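Local coordinates for uncharacterized protein (PDB 2EWR) that is of unknown function but, as a putative nucleotidyltransferase related to aminoglycoside 2''-adenylyltransferases, probably transfers a nucleotidyl group, at residues A45-P50 against I137-L142; E17-L22 against H133-P138; E32-V37 against I58-E63. All coordinates share one frame; numbering follows the deposited sequence. Where two conformers were deposited one is given.

Interaction 1: A45-P50 against I137-L142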
loop_
_atom_site.group_PDB
_atom_site.type_symbol
_atom_site.label_atom_id
_atom_site.label_comp_id
_atom_site.label_asym_id
_atom_site.label_seq_id
_atom_site.Cartn_x
_atom_site.Cartn_y
_atom_site.Cartn_z
ATOM N N ALA A 45 7.901 -7.351 -2.380
ATOM C CA ALA A 45 8.230 -8.739 -2.028
ATOM C C ALA A 45 7.300 -9.751 -2.696
ATOM O O ALA A 45 7.786 -10.733 -3.267
ATOM C CB ALA A 45 8.203 -8.922 -0.553
ATOM N N LEU A 46 5.993 -9.497 -2.669
ATOM C CA LEU A 46 5.041 -10.368 -3.364
ATOM C C LEU A 46 5.318 -10.490 -4.849
ATOM O O LEU A 46 5.028 -11.527 -5.469
ATOM C CB LEU A 46 3.609 -9.890 -3.137
ATOM C CG LEU A 46 3.069 -10.078 -1.718
ATOM C CD1 LEU A 46 1.773 -9.354 -1.584
ATOM C CD2 LEU A 46 2.865 -11.579 -1.427
ATOM N N GLN A 47 5.875 -9.441 -5.445
ATOM C CA GLN A 47 6.163 -9.412 -6.858
ATOM C C GLN A 47 7.569 -9.869 -7.203
ATOM O O GLN A 47 7.964 -9.821 -8.379
ATOM C CB GLN A 47 5.891 -7.996 -7.373
ATOM C CG GLN A 47 4.440 -7.615 -7.260
ATOM C CD GLN A 47 4.130 -6.307 -7.947
ATOM O OE1 GLN A 47 4.072 -6.263 -9.168
ATOM N NE2 GLN A 47 3.951 -5.238 -7.168
ATOM N N GLY A 48 8.294 -10.346 -6.190
ATOM C CA GLY A 48 9.595 -10.961 -6.407
ATOM C C GLY A 48 10.824 -10.154 -6.059
ATOM O O GLY A 48 11.930 -10.641 -6.219
ATOM N N VAL A 49 10.651 -8.933 -5.585
ATOM C CA VAL A 49 11.795 -8.102 -5.232
ATOM C C VAL A 49 12.251 -8.500 -3.830
ATOM O O VAL A 49 11.478 -8.386 -2.901
ATOM C CB VAL A 49 11.453 -6.581 -5.253
ATOM C CG1 VAL A 49 12.738 -5.762 -5.151
ATOM C CG2 VAL A 49 10.664 -6.199 -6.486
ATOM N N PRO A 50 13.518 -8.920 -3.667
ATOM C CA PRO A 50 13.936 -9.369 -2.321
ATOM C C PRO A 50 14.244 -8.212 -1.341
ATOM O O PRO A 50 15.414 -7.882 -1.101
ATOM C CB PRO A 50 15.177 -10.203 -2.616
ATOM C CG PRO A 50 15.757 -9.557 -3.792
ATOM C CD PRO A 50 14.604 -9.050 -4.645
ATOM N N ILE A 137 -3.978 -11.404 -4.485
ATOM C CA ILE A 137 -3.688 -10.140 -3.791
ATOM C C ILE A 137 -3.506 -8.994 -4.776
ATOM O O ILE A 137 -2.679 -9.103 -5.701
ATOM C CB ILE A 137 -2.406 -10.293 -2.944
ATOM C CG1 ILE A 137 -2.508 -11.477 -1.956
ATOM C CG2 ILE A 137 -2.047 -8.996 -2.241
ATOM C CD1 ILE A 137 -3.623 -11.347 -0.942
ATOM N N PRO A 138 -4.228 -7.886 -4.581
ATOM C CA PRO A 138 -3.994 -6.712 -5.411
ATOM C C PRO A 138 -2.735 -6.002 -4.949
ATOM O O PRO A 138 -2.571 -5.720 -3.743
ATOM C CB PRO A 138 -5.257 -5.886 -5.207
ATOM C CG PRO A 138 -5.674 -6.242 -3.804
ATOM C CD PRO A 138 -5.292 -7.645 -3.577
ATOM N N VAL A 139 -1.841 -5.735 -5.907
ATOM C CA VAL A 139 -0.593 -5.039 -5.643
ATOM C C VAL A 139 -0.403 -3.925 -6.670
ATOM O O VAL A 139 -1.036 -3.877 -7.721
ATOM C CB VAL A 139 0.610 -5.997 -5.700
ATOM C CG1 VAL A 139 0.469 -7.090 -4.642
ATOM C CG2 VAL A 139 0.746 -6.638 -7.129
ATOM N N LEU A 140 0.447 -2.972 -6.310
ATOM C CA LEU A 140 0.606 -1.802 -7.156
ATOM C C LEU A 140 1.743 -1.996 -8.146
ATOM O O LEU A 140 2.797 -2.533 -7.819
ATOM C CB LEU A 140 0.850 -0.587 -6.263
ATOM C CG LEU A 140 0.783 0.798 -6.886
ATOM C CD1 LEU A 140 -0.532 1.063 -7.569
ATOM C CD2 LEU A 140 1.013 1.829 -5.779
ATOM N N SER A 141 1.527 -1.517 -9.359
ATOM C CA SER A 141 2.553 -1.514 -10.394
ATOM C C SER A 141 3.922 -1.061 -9.855
ATOM O O SER A 141 4.070 0.030 -9.283
ATOM C CB SER A 141 2.102 -0.570 -11.511
ATOM O OG SER A 141 3.161 -0.293 -12.398
ATOM N N LEU A 142 4.955 -1.870 -10.115
ATOM C CA LEU A 142 6.296 -1.501 -9.683
ATOM C C LEU A 142 6.808 -0.265 -10.410
ATOM O O LEU A 142 7.485 0.566 -9.797
ATOM C CB LEU A 142 7.255 -2.661 -9.899
ATOM C CG LEU A 142 6.961 -3.908 -9.067
ATOM C CD1 LEU A 142 8.011 -4.991 -9.410
ATOM C CD2 LEU A 142 7.042 -3.596 -7.619
HETATM O O HOH W 1 4.172 -4.478 -11.167
#

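Interaction 2: E17-L22 against H133-P138. With EDO (1,2-ethanediol), chain E.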
loop_
_atom_site.group_PDB
_atom_site.type_symbol
_atom_site.label_atom_id
_atom_site.label_comp_id
_atom_site.label_asym_id
_atom_site.label_seq_id
_atom_site.Cartn_x
_atom_site.Cartn_y
_atom_site.Cartn_z
ATOM N N GLU A 17 5.165 -14.725 9.499
ATOM C CA GLU A 17 4.286 -13.839 10.257
ATOM C C GLU A 17 3.597 -12.793 9.382
ATOM O O GLU A 17 2.448 -12.419 9.627
ATOM C CB GLU A 17 5.017 -13.145 11.411
ATOM C CG GLU A 17 6.138 -12.253 11.004
ATOM C CD GLU A 17 7.492 -12.981 10.861
ATOM O OE1 GLU A 17 7.540 -14.243 10.696
ATOM O OE2 GLU A 17 8.520 -12.260 10.928
ATOM N N TYR A 18 4.271 -12.345 8.324
ATOM C CA TYR A 18 3.641 -11.434 7.368
ATOM C C TYR A 18 2.621 -12.123 6.492
ATOM O O TYR A 18 1.571 -11.547 6.156
ATOM C CB TYR A 18 4.679 -10.710 6.528
ATOM C CG TYR A 18 5.296 -9.602 7.315
ATOM C CD1 TYR A 18 6.328 -9.843 8.183
ATOM C CD2 TYR A 18 4.741 -8.333 7.272
ATOM C CE1 TYR A 18 6.846 -8.801 9.000
ATOM C CE2 TYR A 18 5.240 -7.322 8.027
ATOM C CZ TYR A 18 6.275 -7.543 8.871
ATOM O OH TYR A 18 6.747 -6.496 9.637
ATOM N N LEU A 19 2.901 -13.356 6.089
ATOM C CA LEU A 19 1.939 -14.118 5.314
ATOM C C LEU A 19 0.654 -14.341 6.127
ATOM O O LEU A 19 -0.468 -14.242 5.608
ATOM C CB LEU A 19 2.512 -15.467 4.914
ATOM C CG LEU A 19 1.624 -16.327 4.031
ATOM C CD1 LEU A 19 1.330 -15.624 2.678
ATOM C CD2 LEU A 19 2.274 -17.645 3.795
ATOM N N ARG A 20 0.820 -14.659 7.407
ATOM C CA ARG A 20 -0.347 -14.869 8.250
ATOM C C ARG A 20 -1.213 -13.612 8.436
ATOM O O ARG A 20 -2.434 -13.681 8.436
ATOM C CB ARG A 20 0.033 -15.457 9.595
ATOM C CG ARG A 20 0.628 -16.858 9.498
ATOM C CD ARG A 20 0.759 -17.492 10.888
ATOM N NE ARG A 20 1.463 -16.656 11.861
ATOM C CZ ARG A 20 2.762 -16.711 12.131
ATOM N NH1 ARG A 20 3.573 -17.555 11.486
ATOM N NH2 ARG A 20 3.267 -15.897 13.063
ATOM N N VAL A 21 -0.580 -12.455 8.623
ATOM C CA VAL A 21 -1.354 -11.221 8.728
ATOM C C VAL A 21 -1.991 -10.868 7.367
ATOM O O VAL A 21 -3.142 -10.452 7.284
ATOM C CB VAL A 21 -0.513 -10.097 9.307
ATOM C CG1 VAL A 21 -1.189 -8.710 9.144
ATOM C CG2 VAL A 21 -0.240 -10.347 10.769
ATOM N N LEU A 22 -1.258 -11.069 6.275
ATOM C CA LEU A 22 -1.835 -10.870 4.966
ATOM C C LEU A 22 -3.097 -11.718 4.746
ATOM O O LEU A 22 -4.100 -11.211 4.264
ATOM C CB LEU A 22 -0.817 -11.177 3.870
ATOM C CG LEU A 22 -1.270 -11.015 2.435
ATOM C CD1 LEU A 22 -1.744 -9.592 2.161
ATOM C CD2 LEU A 22 -0.173 -11.417 1.462
ATOM N N HIS A 133 -0.570 -18.602 -1.973
ATOM C CA HIS A 133 -1.293 -19.395 -0.983
ATOM C C HIS A 133 -2.815 -19.377 -1.119
ATOM O O HIS A 133 -3.554 -19.378 -0.123
ATOM C CB HIS A 133 -0.847 -18.950 0.395
ATOM C CG HIS A 133 0.587 -19.255 0.666
ATOM N ND1 HIS A 133 1.625 -18.458 0.227
ATOM C CD2 HIS A 133 1.162 -20.319 1.279
ATOM C CE1 HIS A 133 2.773 -19.004 0.599
ATOM N NE2 HIS A 133 2.519 -20.137 1.225
ATOM N N GLY A 134 -3.274 -19.416 -2.358
ATOM C CA GLY A 134 -4.699 -19.481 -2.646
ATOM C C GLY A 134 -5.404 -18.157 -2.666
ATOM O O GLY A 134 -6.630 -18.106 -2.909
HETATM N N MSE A 135 -4.640 -17.093 -2.428
HETATM C CA MSE A 135 -5.159 -15.736 -2.400
HETATM C C MSE A 135 -4.803 -14.967 -3.660
HETATM O O MSE A 135 -3.704 -15.097 -4.173
HETATM C CB MSE A 135 -4.578 -14.974 -1.218
HETATM C CG MSE A 135 -4.751 -15.652 0.133
HETATM SE SE MSE A 135 -4.005 -14.537 1.517
HETATM C CE MSE A 135 -2.308 -15.406 1.736
ATOM N N LYS A 136 -5.689 -14.112 -4.105
ATOM C CA LYS A 136 -5.407 -13.233 -5.232
ATOM C C LYS A 136 -5.221 -11.826 -4.631
ATOM O O LYS A 136 -6.190 -11.153 -4.250
ATOM C CB LYS A 136 -6.533 -13.252 -6.267
ATOM C CG LYS A 136 -6.224 -12.457 -7.481
ATOM C CD LYS A 136 -7.443 -12.348 -8.389
ATOM N N ILE A 137 -3.978 -11.404 -4.485
ATOM C CA ILE A 137 -3.688 -10.140 -3.791
ATOM C C ILE A 137 -3.506 -8.994 -4.776
ATOM O O ILE A 137 -2.679 -9.103 -5.701
ATOM C CB ILE A 137 -2.406 -10.293 -2.944
ATOM C CG1 ILE A 137 -2.508 -11.477 -1.956
ATOM C CG2 ILE A 137 -2.047 -8.996 -2.241
ATOM C CD1 ILE A 137 -3.623 -11.347 -0.942
ATOM N N PRO A 138 -4.228 -7.886 -4.581
ATOM C CA PRO A 138 -3.994 -6.712 -5.411
ATOM C C PRO A 138 -2.735 -6.002 -4.949
ATOM O O PRO A 138 -2.571 -5.720 -3.743
ATOM C CB PRO A 138 -5.257 -5.886 -5.207
ATOM C CG PRO A 138 -5.674 -6.242 -3.804
ATOM C CD PRO A 138 -5.292 -7.645 -3.577
HETATM C C1 EDO E . -10.278 -9.169 -4.131
HETATM O O1 EDO E . -11.082 -10.185 -3.510
HETATM C C2 EDO E . -8.782 -9.454 -4.066
HETATM O O2 EDO E . -8.264 -9.704 -5.391
#

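Interaction 3: E32-V37 against I58-E63. With EDO (1,2-ethanediol), chain F; EDO (1,2-ethanediol), chain C.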
loop_
_atom_site.group_PDB
_atom_site.type_symbol
_atom_site.label_atom_id
_atom_site.label_comp_id
_atom_site.label_asym_id
_atom_site.label_seq_id
_atom_site.Cartn_x
_atom_site.Cartn_y
_atom_site.Cartn_z
ATOM N N GLU A 32 -15.659 -8.075 0.250
ATOM C CA GLU A 32 -16.170 -6.737 0.513
ATOM C C GLU A 32 -15.872 -5.810 -0.676
ATOM O O GLU A 32 -14.871 -5.971 -1.384
ATOM C CB GLU A 32 -15.542 -6.157 1.792
ATOM C CG GLU A 32 -15.851 -6.932 3.058
ATOM C CD GLU A 32 -17.303 -6.827 3.500
ATOM O OE1 GLU A 32 -17.951 -5.791 3.215
ATOM O OE2 GLU A 32 -17.802 -7.794 4.123
ATOM N N LYS A 33 -16.822 -4.887 -0.905
ATOM C CA LYS A 33 -16.734 -3.930 -2.008
ATOM C C LYS A 33 -15.816 -2.765 -1.617
ATOM O O LYS A 33 -16.277 -1.688 -1.256
ATOM C CB LYS A 33 -18.135 -3.443 -2.427
ATOM C CG LYS A 33 -18.178 -2.853 -3.784
ATOM C CD LYS A 33 -19.633 -2.576 -4.273
ATOM C CE LYS A 33 -19.655 -2.215 -5.756
ATOM N N VAL A 34 -14.530 -3.084 -1.576
ATOM C CA VAL A 34 -13.447 -2.146 -1.188
ATOM C C VAL A 34 -12.368 -2.172 -2.265
ATOM O O VAL A 34 -11.944 -3.265 -2.708
ATOM C CB VAL A 34 -12.812 -2.559 0.146
ATOM C CG1 VAL A 34 -11.577 -1.681 0.480
ATOM C CG2 VAL A 34 -13.810 -2.443 1.260
ATOM N N ASN A 35 -11.995 -0.984 -2.717
ATOM C CA ASN A 35 -10.957 -0.804 -3.733
ATOM C C ASN A 35 -9.653 -0.641 -2.998
ATOM O O ASN A 35 -9.434 0.408 -2.429
ATOM C CB ASN A 35 -11.312 0.425 -4.537
ATOM C CG ASN A 35 -10.228 0.909 -5.427
ATOM O OD1 ASN A 35 -9.331 0.149 -5.839
ATOM N ND2 ASN A 35 -10.277 2.229 -5.718
ATOM N N TRP A 36 -8.845 -1.695 -2.935
ATOM C CA TRP A 36 -7.603 -1.697 -2.139
ATOM C C TRP A 36 -6.456 -2.302 -2.928
ATOM O O TRP A 36 -6.629 -3.138 -3.863
ATOM C CB TRP A 36 -7.777 -2.433 -0.812
ATOM C CG TRP A 36 -8.047 -3.913 -0.886
ATOM C CD1 TRP A 36 -9.216 -4.525 -1.281
ATOM C CD2 TRP A 36 -7.171 -4.981 -0.506
ATOM N NE1 TRP A 36 -9.092 -5.887 -1.220
ATOM C CE2 TRP A 36 -7.872 -6.202 -0.708
ATOM C CE3 TRP A 36 -5.875 -5.034 0.018
ATOM C CZ2 TRP A 36 -7.302 -7.455 -0.453
ATOM C CZ3 TRP A 36 -5.326 -6.284 0.293
ATOM C CH2 TRP A 36 -6.048 -7.471 0.066
ATOM N N VAL A 37 -5.262 -1.898 -2.531
ATOM C CA VAL A 37 -4.070 -2.453 -3.107
ATOM C C VAL A 37 -2.977 -2.457 -2.067
ATOM O O VAL A 37 -2.838 -1.505 -1.311
ATOM C CB VAL A 37 -3.653 -1.665 -4.385
ATOM C CG1 VAL A 37 -3.287 -0.242 -4.083
ATOM C CG2 VAL A 37 -2.548 -2.347 -5.091
ATOM N N ILE A 58 -1.461 -0.453 2.906
ATOM C CA ILE A 58 -2.628 -0.616 2.074
ATOM C C ILE A 58 -3.088 0.754 1.593
ATOM O O ILE A 58 -3.345 1.666 2.390
ATOM C CB ILE A 58 -3.825 -1.224 2.860
ATOM C CG1 ILE A 58 -3.452 -2.526 3.563
ATOM C CG2 ILE A 58 -5.029 -1.391 1.923
ATOM C CD1 ILE A 58 -2.911 -3.583 2.647
ATOM N N GLN A 59 -3.185 0.893 0.277
ATOM C CA GLN A 59 -3.711 2.079 -0.359
ATOM C C GLN A 59 -5.137 1.799 -0.830
ATOM O O GLN A 59 -5.430 0.731 -1.304
ATOM C CB GLN A 59 -2.792 2.557 -1.489
ATOM C CG GLN A 59 -3.246 3.792 -2.197
ATOM C CD GLN A 59 -2.263 4.308 -3.229
ATOM O OE1 GLN A 59 -1.278 3.647 -3.521
ATOM N NE2 GLN A 59 -2.546 5.481 -3.794
ATOM N N THR A 60 -5.993 2.806 -0.715
ATOM C CA THR A 60 -7.385 2.662 -1.032
ATOM C C THR A 60 -7.933 4.033 -1.439
ATOM O O THR A 60 -7.166 4.999 -1.605
ATOM C CB THR A 60 -8.155 2.046 0.162
ATOM O OG1 THR A 60 -9.528 1.800 -0.188
ATOM C CG2 THR A 60 -8.082 2.919 1.369
ATOM N N ASP A 61 -9.235 4.130 -1.662
ATOM C CA ASP A 61 -9.853 5.407 -1.948
ATOM C C ASP A 61 -10.398 5.985 -0.638
ATOM O O ASP A 61 -10.239 5.375 0.441
ATOM C CB ASP A 61 -10.907 5.297 -3.029
ATOM C CG ASP A 61 -11.928 4.217 -2.806
ATOM O OD1 ASP A 61 -12.112 3.734 -1.681
ATOM O OD2 ASP A 61 -12.588 3.842 -3.844
ATOM N N GLU A 62 -11.012 7.167 -0.719
ATOM C CA GLU A 62 -11.428 7.838 0.548
ATOM C C GLU A 62 -12.408 6.958 1.328
ATOM O O GLU A 62 -12.182 6.641 2.490
ATOM C CB GLU A 62 -12.006 9.236 0.261
ATOM C CG GLU A 62 -12.499 9.942 1.502
ATOM C CD GLU A 62 -13.121 11.297 1.204
ATOM O OE1 GLU A 62 -12.976 11.783 0.078
ATOM O OE2 GLU A 62 -13.774 11.836 2.123
ATOM N N GLU A 63 -13.476 6.501 0.650
ATOM C CA GLU A 63 -14.478 5.659 1.257
ATOM C C GLU A 63 -13.886 4.347 1.803
ATOM O O GLU A 63 -14.248 3.861 2.865
ATOM C CB GLU A 63 -15.561 5.391 0.233
ATOM C CG GLU A 63 -16.413 6.623 0.060
HETATM C C1 EDO F . -9.308 -6.217 -5.657
HETATM O O1 EDO F . -10.616 -6.035 -6.157
HETATM C C2 EDO F . -9.240 -5.259 -4.505
HETATM O O2 EDO F . -8.892 -4.017 -5.040
HETATM C C1 EDO C . 1.126 8.425 -3.959
HETATM O O1 EDO C . 2.282 8.283 -4.802
HETATM C C2 EDO C . -0.161 8.432 -4.746
HETATM O O2 EDO C . -0.448 7.138 -5.301
HETATM O O HOH W 2 -13.363 1.334 -1.679
#

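Interaction 1: A45-P50 against I137-L142
Leu-46 puts a single methyl, CD1, against two β-branched residues of strand 135-140. Leu-46 CD1 lies 3.9 Å from Ile-137 CG2, the two side chains crossing at about a right angle, and 4.0 Å from Val-139 CG1. The other methyl of Val-139, CG2, is taken by Gln-47: the amide carbon CD of Gln-47 rests 3.5 Å from it. On its other flank the amide slides past Leu-142, which runs in the opposite direction, and beyond this Leu-142 CD1 meets Val-49 CG2 tip to tip at 4.1 Å.

The polar edge is the end of Gln-47. Its CG is anti to the carbonyl carbon (chi1 -64°) and the chain is extended beyond, which carries the amide across to the backbone where the strand ends. There Gln-47 NE2 donates to Leu-140 O at 3.0 Å. The acceptor lies close to the amide plane, whereas the donor stands 37° out of the carbonyl plane and so misses the lone-pair direction. NE2 also pairs with Ser-43 OG. Gln-47 OE1 accepts from a water at 2.7 Å, and that water accepts from Leu-142 N at 2.9 Å, so both ends of the amide are fixed. With an alanine here, Leu-140 O would probably lose its side-chain donor and the bridging water its link to 45-50, while a gap opened between Val-139 and Leu-142.

Gly-48, at positive phi, ends helix 40-46 in a Schellman motif, with Gly-48 N bonded to Ala-45 O and Val-49 N to Phe-44 O. Ser-141 then N-caps helix 142-152 through Tyr-144 N. The contact thus joins the end of one helix to the strand leading into another, with Trp-164 of helix 155-167 touching both Val-49 and Leu-142.

Interaction 2: E17-L22 against H133-P138
Leu-19 and Leu-22, about one turn apart on helix 16-29, pack on the turn and the following strand of the β-hairpin formed by 127-132 and 135-140. His-133 and Gly-134, both with positive phi, occupy the two corners of a type I' turn, a common way to close a β-hairpin with a two-residue loop. The helix segment runs perpendicular to the strand segment (90°), their axes approaching to 12.0 Å, and side chains from both bridge that distance.

The aromatic component is a CH-pi contact at the turn. Leu-19 CD2 sits over one face of the His-133 imidazole, 3.5 Å from the ring centroid and only 11° off the normal, hence above the middle of the ring. CG of Leu-19, anti to the backbone N (chi1 -177°), is placed so that one methyl covers the ring and the other turns to Met-135.

The apolar component continues along the strand. Leu-19 CD1 lies 3.8 Å from CE of Met-135, a selenomethionine whose chain bends at its last torsion, and the two side chains meet at a slant. One turn on, Leu-22 and Ile-137 reach toward each other tip to tip, with Leu-22 CD1 at 4.0 Å from Ile-137 CD1. Tyr-26, on the same helix, touches Met-135 and Ile-137 and carries the packing further.

Polar contacts stay at the margin. Tyr-26 OH accepts a weak bond from Lys-136 N, and a 1,2-ethanediol, probably from the crystallisation liquor, also pairs with Lys-30 O while its O2 donates to Lys-136 O at 2.8 Å.

Interaction 3: E32-V37 against I58-E63
Thr-60 OG1 donates to Asn-35 O at 2.6 Å, beside an antiparallel β pairing of strands 36-39 and 56-60 in the central mixed sheet of this nucleotidyltransferase-like fold. The hydroxyl is anti to the backbone N of Thr-60 (chi1 -175°) and approaches Asn-35 O tilted 32° from the carbonyl plane. Val-37 and Gln-59 form a hydrogen-bonded pair: Val-37 N to Gln-59 O and Gln-59 N to Val-37 O are both 2.9 Å.

Further out, Asn-35 ND2 gives Asp-61 OD2 only a weak bond of 3.4 Å, with the amide and carboxylate planes turned 85° apart. Their stronger partners lie elsewhere: Asn-35 OD1 accepts from Lys-127 NZ, and Asp-61 OD1 N-caps helix 62-71 through Gly-64 N. A water donates to Asp-61 OD1 at 2.7 Å and accepts from Asn-35 N, a second link between the strand approach and the helix start. Asp-61 N, buried here, finds no partner in the model.

Packing completes the contact on both faces of the sheet. Val-37 and Gln-59 run side by side, with CG1 of Val-37 3.8 Å from CB of Gln-59, and Leu-140 touches both. On the other face Trp-36 CB meets CG2 of Ile-58, in the conformer given, and the Trp-36 side chain also rests on Pro-138. A 1,2-ethanediol, probably from the crystallisation liquor, is near the indole: its O2 accepts from Trp-36 N at 3.1 Å and donates to Trp-36 O at 2.7 Å.

Overall arrangement
Interactions 1 and 2 share strand 135-140, their centres about 12 Å apart, and meet where Leu-46 CD1 comes 4.2 Å from Leu-22 CD2. Interaction 3 lies about 17 and 16 Å from them, between centres, within the main sheet, yet Val-37 CG2 packs 3.3 Å from Leu-140 N, bringing the hairpin against strand 36-39. Chemistry follows place: the buried sheet pairing of interaction 3 is mostly backbone and hydroxyl hydrogen bonding; interaction 2 is buried helix-on-hairpin packing that opens to an exposed turn at His-133; interaction 1, partly buried, mixes methyl contacts with one glutamine amide. In sequence, interaction 3 is nested inside the loop that interaction 2 closes.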